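Local coordinates for serine-pyruvate aminotransferase (AgxT) (Sulfolobus solfataricus, PDB 3ZRP), which probably transfers the amino group of serine to pyruvate, and perhaps of alanine to glyoxylate, using pyridoxal 5'-phosphate as cofactor, at residues A[134-139]-A[298-303]; A[81-86]-A[142-147]. All blocks are in the same frame, centred on the assembly; numbering follows the deposited sequence. Where two conformers were deposited one is given.

Contact 1: A[134-139]-A[298-303]. With PLP (pyridoxal-5'-phosphate), chain C.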
loop_
_atom_site.group_PDB
_atom_site.type_symbol
_atom_site.label_atom_id
_atom_site.label_comp_id
_atom_site.label_asym_id
_atom_site.label_seq_id
_atom_site.Cartn_x
_atom_site.Cartn_y
_atom_site.Cartn_z
ATOM N N THR A 134 -14.438 13.463 -11.553
ATOM C CA THR A 134 -13.619 12.392 -12.140
ATOM C C THR A 134 -13.143 12.842 -13.502
ATOM O O THR A 134 -13.988 13.077 -14.401
ATOM C CB THR A 134 -14.449 11.107 -12.328
ATOM O OG1 THR A 134 -15.166 10.834 -11.123
ATOM C CG2 THR A 134 -13.553 9.897 -12.703
ATOM N N HIS A 135 -11.818 12.915 -13.701
ATOM C CA HIS A 135 -11.308 13.378 -15.010
ATOM C C HIS A 135 -11.672 12.395 -16.135
ATOM O O HIS A 135 -12.301 12.769 -17.137
ATOM C CB HIS A 135 -9.823 13.680 -14.963
ATOM C CG HIS A 135 -9.346 14.531 -16.097
ATOM N ND1 HIS A 135 -8.065 15.036 -16.154
ATOM C CD2 HIS A 135 -10.001 15.027 -17.183
ATOM C CE1 HIS A 135 -7.941 15.784 -17.240
ATOM N NE2 HIS A 135 -9.100 15.789 -17.883
ATOM N N VAL A 136 -11.314 11.120 -15.959
ATOM C CA VAL A 136 -11.759 10.086 -16.889
ATOM C C VAL A 136 -12.439 8.994 -16.082
ATOM O O VAL A 136 -11.821 8.436 -15.191
ATOM C CB VAL A 136 -10.563 9.505 -17.679
ATOM C CG1 VAL A 136 -10.973 8.230 -18.443
ATOM C CG2 VAL A 136 -9.964 10.562 -18.622
ATOM N N GLU A 137 -13.715 8.747 -16.377
ATOM C CA GLU A 137 -14.481 7.656 -15.805
ATOM C C GLU A 137 -14.173 6.349 -16.534
ATOM O O GLU A 137 -14.666 6.079 -17.634
ATOM C CB GLU A 137 -15.987 7.976 -15.848
ATOM C CG GLU A 137 -16.902 6.866 -15.377
ATOM C CD GLU A 137 -16.537 6.345 -13.998
ATOM O OE1 GLU A 137 -16.544 7.142 -13.023
ATOM O OE2 GLU A 137 -16.265 5.126 -13.891
ATOM N N THR A 138 -13.361 5.525 -15.883
ATOM C CA THR A 138 -12.809 4.303 -16.451
ATOM C C THR A 138 -13.885 3.309 -16.856
ATOM O O THR A 138 -13.688 2.560 -17.802
ATOM C CB THR A 138 -11.859 3.649 -15.414
ATOM O OG1 THR A 138 -10.955 4.644 -14.951
ATOM C CG2 THR A 138 -11.054 2.460 -16.028
ATOM N N SER A 139 -15.033 3.327 -16.179
ATOM C CA SER A 139 -16.093 2.366 -16.530
ATOM C C SER A 139 -16.698 2.613 -17.931
ATOM O O SER A 139 -17.149 1.673 -18.578
ATOM C CB SER A 139 -17.202 2.331 -15.492
ATOM O OG SER A 139 -17.813 3.598 -15.412
ATOM N N SER A 298 -12.444 9.647 -24.069
ATOM C CA SER A 298 -11.158 9.693 -23.368
ATOM C C SER A 298 -10.070 9.090 -24.226
ATOM O O SER A 298 -10.318 8.210 -25.050
ATOM C CB SER A 298 -11.179 8.970 -21.998
ATOM O OG SER A 298 -11.063 7.553 -22.158
ATOM N N ASN A 299 -8.867 9.581 -24.000
ATOM C CA ASN A 299 -7.685 9.094 -24.682
ATOM C C ASN A 299 -6.964 7.947 -23.944
ATOM O O ASN A 299 -5.861 7.530 -24.347
ATOM C CB ASN A 299 -6.780 10.291 -25.018
ATOM C CG ASN A 299 -7.469 11.267 -25.986
ATOM O OD1 ASN A 299 -8.341 10.863 -26.778
ATOM N ND2 ASN A 299 -7.106 12.538 -25.909
ATOM N N THR A 300 -7.611 7.401 -22.909
ATOM C CA THR A 300 -7.044 6.272 -22.161
ATOM C C THR A 300 -7.892 5.029 -22.195
ATOM O O THR A 300 -7.357 3.932 -22.077
ATOM C CB THR A 300 -6.752 6.625 -20.666
ATOM O OG1 THR A 300 -7.978 7.028 -20.024
ATOM C CG2 THR A 300 -5.750 7.760 -20.603
ATOM N N VAL A 301 -9.208 5.187 -22.325
ATOM C CA VAL A 301 -10.159 4.062 -22.280
ATOM C C VAL A 301 -11.283 4.276 -23.309
ATOM O O VAL A 301 -11.853 5.366 -23.393
ATOM C CB VAL A 301 -10.849 3.928 -20.890
ATOM C CG1 VAL A 301 -11.851 2.755 -20.887
ATOM C CG2 VAL A 301 -9.823 3.746 -19.771
ATOM N N THR A 302 -11.620 3.230 -24.053
ATOM C CA THR A 302 -12.739 3.264 -24.985
ATOM C C THR A 302 -13.589 2.033 -24.744
ATOM O O THR A 302 -13.076 0.927 -24.722
ATOM C CB THR A 302 -12.231 3.255 -26.470
ATOM O OG1 THR A 302 -11.338 4.361 -26.668
ATOM C CG2 THR A 302 -13.408 3.388 -27.441
ATOM N N GLY A 303 -14.892 2.234 -24.551
ATOM C CA GLY A 303 -15.827 1.120 -24.363
ATOM C C GLY A 303 -16.406 0.742 -25.719
ATOM O O GLY A 303 -16.745 1.629 -26.536
HETATM N N1 PLP C . -10.584 6.089 -10.022
HETATM C C2 PLP C . -10.506 5.682 -11.334
HETATM C C2A PLP C . -10.985 6.618 -12.413
HETATM C C3 PLP C . -9.969 4.418 -11.666
HETATM O O3 PLP C . -9.868 4.087 -12.844
HETATM C C4 PLP C . -9.506 3.562 -10.660
HETATM C C4A PLP C . -8.893 2.213 -11.057
HETATM C C5 PLP C . -9.626 4.005 -9.326
HETATM C C6 PLP C . -10.141 5.280 -9.011
HETATM C C5A PLP C . -9.184 3.180 -8.154
HETATM O O4P PLP C . -7.768 2.994 -8.076
HETATM P P PLP C . -7.093 1.811 -7.265
HETATM O O1P PLP C . -5.639 2.069 -7.507
HETATM O O2P PLP C . -7.621 0.596 -7.953
HETATM O O3P PLP C . -7.576 2.016 -5.872
#
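V136 sets its CG1 methyl against S298 and T300, and this is the tight end of the contact: CG1 lies 3.6 Å from S298 CB and equally 3.6 Å from T300 OG1. The methyl gets there because it stands anti to the backbone N of V136 (chi1 168°), while the other branch, CG2, touches S298 CB from further off. T300 OG1 is not left to the methyl alone; its polar partner is S166 O, in the same chain. S298 turns its hydroxyl back on its own segment, where OG donates to V301 O at 2.6 Å, in the carbonyl plane and on a lone pair, closing the loop that leads into strand 301-305.

The far end is looser, though still buried and not open to solvent. The side chains of V301 and T138 cross at about a right angle, and their CG2 methyls come no nearer than 4.1 Å; V301 CG1 rests instead on T138 O, 3.6 Å away, a carbonyl that also accepts from R337.

The side chain of T138 leaves the backbone away from 298-303, with OG1 on the cofactor side. There OG1 and the pyridoxal phosphate O3 share a very short hydrogen bond of 2.4 Å, in which either could be the donor, and S166 OG also bonds to T138 OG1. Beside it, V136 O packs against the cofactor methyl C2A at 3.4 Å. The chemistry is thus divided by side: on one, the methyls of V136 and V301 pack across the contact; on the other, the very short hydrogen bond between T138 OG1 and O3 ties the same turn to the cofactor's phenolic oxygen, probably helping to set the ring's position.

Contact 2: A[81-86]-A[142-147]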
loop_
_atom_site.group_PDB
_atom_site.type_symbol
_atom_site.label_atom_id
_atom_site.label_comp_id
_atom_site.label_asym_id
_atom_site.label_seq_id
_atom_site.Cartn_x
_atom_site.Cartn_y
_atom_site.Cartn_z
ATOM N N LEU A 81 -20.414 17.871 -2.772
ATOM C CA LEU A 81 -21.059 17.568 -4.063
ATOM C C LEU A 81 -20.145 16.684 -4.930
ATOM O O LEU A 81 -19.023 17.071 -5.266
ATOM C CB LEU A 81 -21.381 18.864 -4.819
ATOM C CG LEU A 81 -22.079 18.627 -6.172
ATOM C CD1 LEU A 81 -23.503 18.118 -5.998
ATOM C CD2 LEU A 81 -22.024 19.903 -7.020
ATOM N N VAL A 82 -20.630 15.491 -5.241
ATOM C CA VAL A 82 -19.937 14.557 -6.143
ATOM C C VAL A 82 -20.566 14.593 -7.533
ATOM O O VAL A 82 -21.771 14.390 -7.698
ATOM C CB VAL A 82 -20.028 13.117 -5.615
ATOM C CG1 VAL A 82 -19.351 12.127 -6.616
ATOM C CG2 VAL A 82 -19.382 13.034 -4.245
ATOM N N VAL A 83 -19.728 14.831 -8.531
ATOM C CA VAL A 83 -20.149 14.809 -9.940
ATOM C C VAL A 83 -19.715 13.465 -10.525
ATOM O O VAL A 83 -18.555 13.308 -10.904
ATOM C CB VAL A 83 -19.491 15.974 -10.697
ATOM C CG1 VAL A 83 -19.959 15.975 -12.153
ATOM C CG2 VAL A 83 -19.882 17.362 -10.016
ATOM N N SER A 84 -20.636 12.501 -10.549
ATOM C CA SER A 84 -20.351 11.122 -10.920
ATOM C C SER A 84 -20.898 10.674 -12.285
ATOM O O SER A 84 -22.121 10.602 -12.501
ATOM C CB SER A 84 -20.920 10.186 -9.874
ATOM O OG SER A 84 -20.776 8.849 -10.313
ATOM N N ASN A 85 -19.965 10.335 -13.171
ATOM C CA ASN A 85 -20.293 9.786 -14.483
ATOM C C ASN A 85 -20.323 8.271 -14.545
ATOM O O ASN A 85 -20.539 7.706 -15.613
ATOM C CB ASN A 85 -19.330 10.317 -15.534
ATOM C CG ASN A 85 -19.354 11.798 -15.611
ATOM O OD1 ASN A 85 -20.425 12.410 -15.471
ATOM N ND2 ASN A 85 -18.197 12.411 -15.805
ATOM N N GLY A 86 -20.125 7.601 -13.413
ATOM C CA GLY A 86 -20.095 6.124 -13.420
ATOM C C GLY A 86 -19.480 5.556 -12.162
ATOM O O GLY A 86 -19.453 6.229 -11.142
ATOM N N VAL A 142 -15.380 7.923 -20.474
ATOM C CA VAL A 142 -15.907 9.277 -20.631
ATOM C C VAL A 142 -15.056 10.287 -19.861
ATOM O O VAL A 142 -14.833 10.133 -18.654
ATOM C CB VAL A 142 -17.380 9.323 -20.158
ATOM C CG1 VAL A 142 -17.870 10.741 -19.991
ATOM C CG2 VAL A 142 -18.276 8.568 -21.140
ATOM N N ARG A 143 -14.561 11.306 -20.561
ATOM C CA ARG A 143 -13.731 12.352 -19.964
ATOM C C ARG A 143 -14.611 13.573 -19.659
ATOM O O ARG A 143 -15.303 14.095 -20.543
ATOM C CB ARG A 143 -12.616 12.781 -20.907
ATOM C CG ARG A 143 -11.670 13.882 -20.374
ATOM C CD ARG A 143 -10.626 14.333 -21.421
ATOM N NE ARG A 143 -11.319 14.656 -22.659
ATOM C CZ ARG A 143 -11.144 14.065 -23.835
ATOM N NH1 ARG A 143 -10.214 13.127 -24.012
ATOM N NH2 ARG A 143 -11.917 14.435 -24.853
ATOM N N GLU A 144 -14.579 14.012 -18.405
ATOM C CA GLU A 144 -15.323 15.177 -17.956
ATOM C C GLU A 144 -14.492 16.396 -18.357
ATOM O O GLU A 144 -13.268 16.365 -18.206
ATOM C CB GLU A 144 -15.469 15.122 -16.421
ATOM C CG GLU A 144 -16.240 16.309 -15.778
ATOM C CD GLU A 144 -17.738 16.325 -16.049
ATOM O OE1 GLU A 144 -18.352 15.330 -16.428
ATOM O OE2 GLU A 144 -18.351 17.390 -15.891
ATOM N N PRO A 145 -15.146 17.476 -18.867
ATOM C CA PRO A 145 -14.432 18.732 -19.167
ATOM C C PRO A 145 -14.152 19.538 -17.903
ATOM O O PRO A 145 -14.820 20.542 -17.603
ATOM C CB PRO A 145 -15.398 19.491 -20.098
ATOM C CG PRO A 145 -16.750 18.965 -19.770
ATOM C CD PRO A 145 -16.552 17.514 -19.309
ATOM N N VAL A 146 -13.095 19.127 -17.222
ATOM C CA VAL A 146 -12.773 19.644 -15.905
ATOM C C VAL A 146 -12.458 21.126 -15.905
ATOM O O VAL A 146 -12.979 21.841 -15.037
ATOM C CB VAL A 146 -11.703 18.771 -15.164
ATOM C CG1 VAL A 146 -12.308 17.395 -14.828
ATOM C CG2 VAL A 146 -10.447 18.606 -15.980
ATOM N N LYS A 147 -11.657 21.600 -16.868
ATOM C CA LYS A 147 -11.365 23.027 -16.972
ATOM C C LYS A 147 -12.667 23.823 -17.044
ATOM O O LYS A 147 -12.866 24.745 -16.252
ATOM C CB LYS A 147 -10.458 23.327 -18.162
ATOM C CG LYS A 147 -10.148 24.807 -18.359
ATOM C CD LYS A 147 -9.343 25.054 -19.636
ATOM C CE LYS A 147 -9.996 24.458 -20.891
ATOM N NZ LYS A 147 -11.238 25.164 -21.320
HETATM O O HOH W 1 -15.716 11.503 -16.028
#
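The small antiparallel hairpin of strands 136-137 and 142-143 here meets the C-terminal end of strand 79-83, a strand of the large seven-stranded mixed sheet of this aminotransferase. Strand 79-83 runs into a short loop that ends at G86, the N-cap of helix 87-96, and the loop residue N85 reaches across to E144, just past the hairpin.

N85 ND2 gives a hydrogen bond to E144 OE1 at 3.0 Å, nearly straight with an N-H...O angle of 163°. The carboxylate oxygen lies close to the amide plane of N85, whereas the amide nitrogen approaches OE1 on its anti side and tilted out of the carboxylate plane; the two flat groups are 26° apart. E144 presents this oxygen through an extended first torsion, CG anti to the backbone N, followed by a bend at chi2 of 71° that brings OE1 to the amide of N85. The other carboxylate oxygen, E144 OE2, has V83 CG1 at 4.3 Å, a looser approach.

The amide has its rotation fixed from both ends. N85 OD1 accepts from V114 N, in the loop before helix 116-125, so ND2 is the end left facing the hairpin. The backbone beyond E144 takes an inverse gamma turn centred on P145, which is also the N-cap of helix 146-153. A second link from the same amide nitrogen runs through a water: N85 ND2 donates to the water oxygen at 2.7 Å, and that water in turn donates to V142 O at 3.1 Å.

Overall arrangement
Contacts 1 and 2, with centres 10 Å apart, share one hairpin: 134-139 supplies its first strand and 142-147 its second. Two probable backbone hydrogen bonds join them, H135 O to E144 N and E137 N to V142 O, both 2.9 Å. The hairpin therefore links the 298-303 segment on one hand to the end of strand 79-83 on the other. Contact 1 reaches the cofactor directly through T138, whereas in contact 2 the side chain of N85 stays about 10 Å from pyridoxal phosphate. E137 adds another tie, its carboxylate accepting from the amides of F88 and G89 in helix 87-96, which follows 81-86.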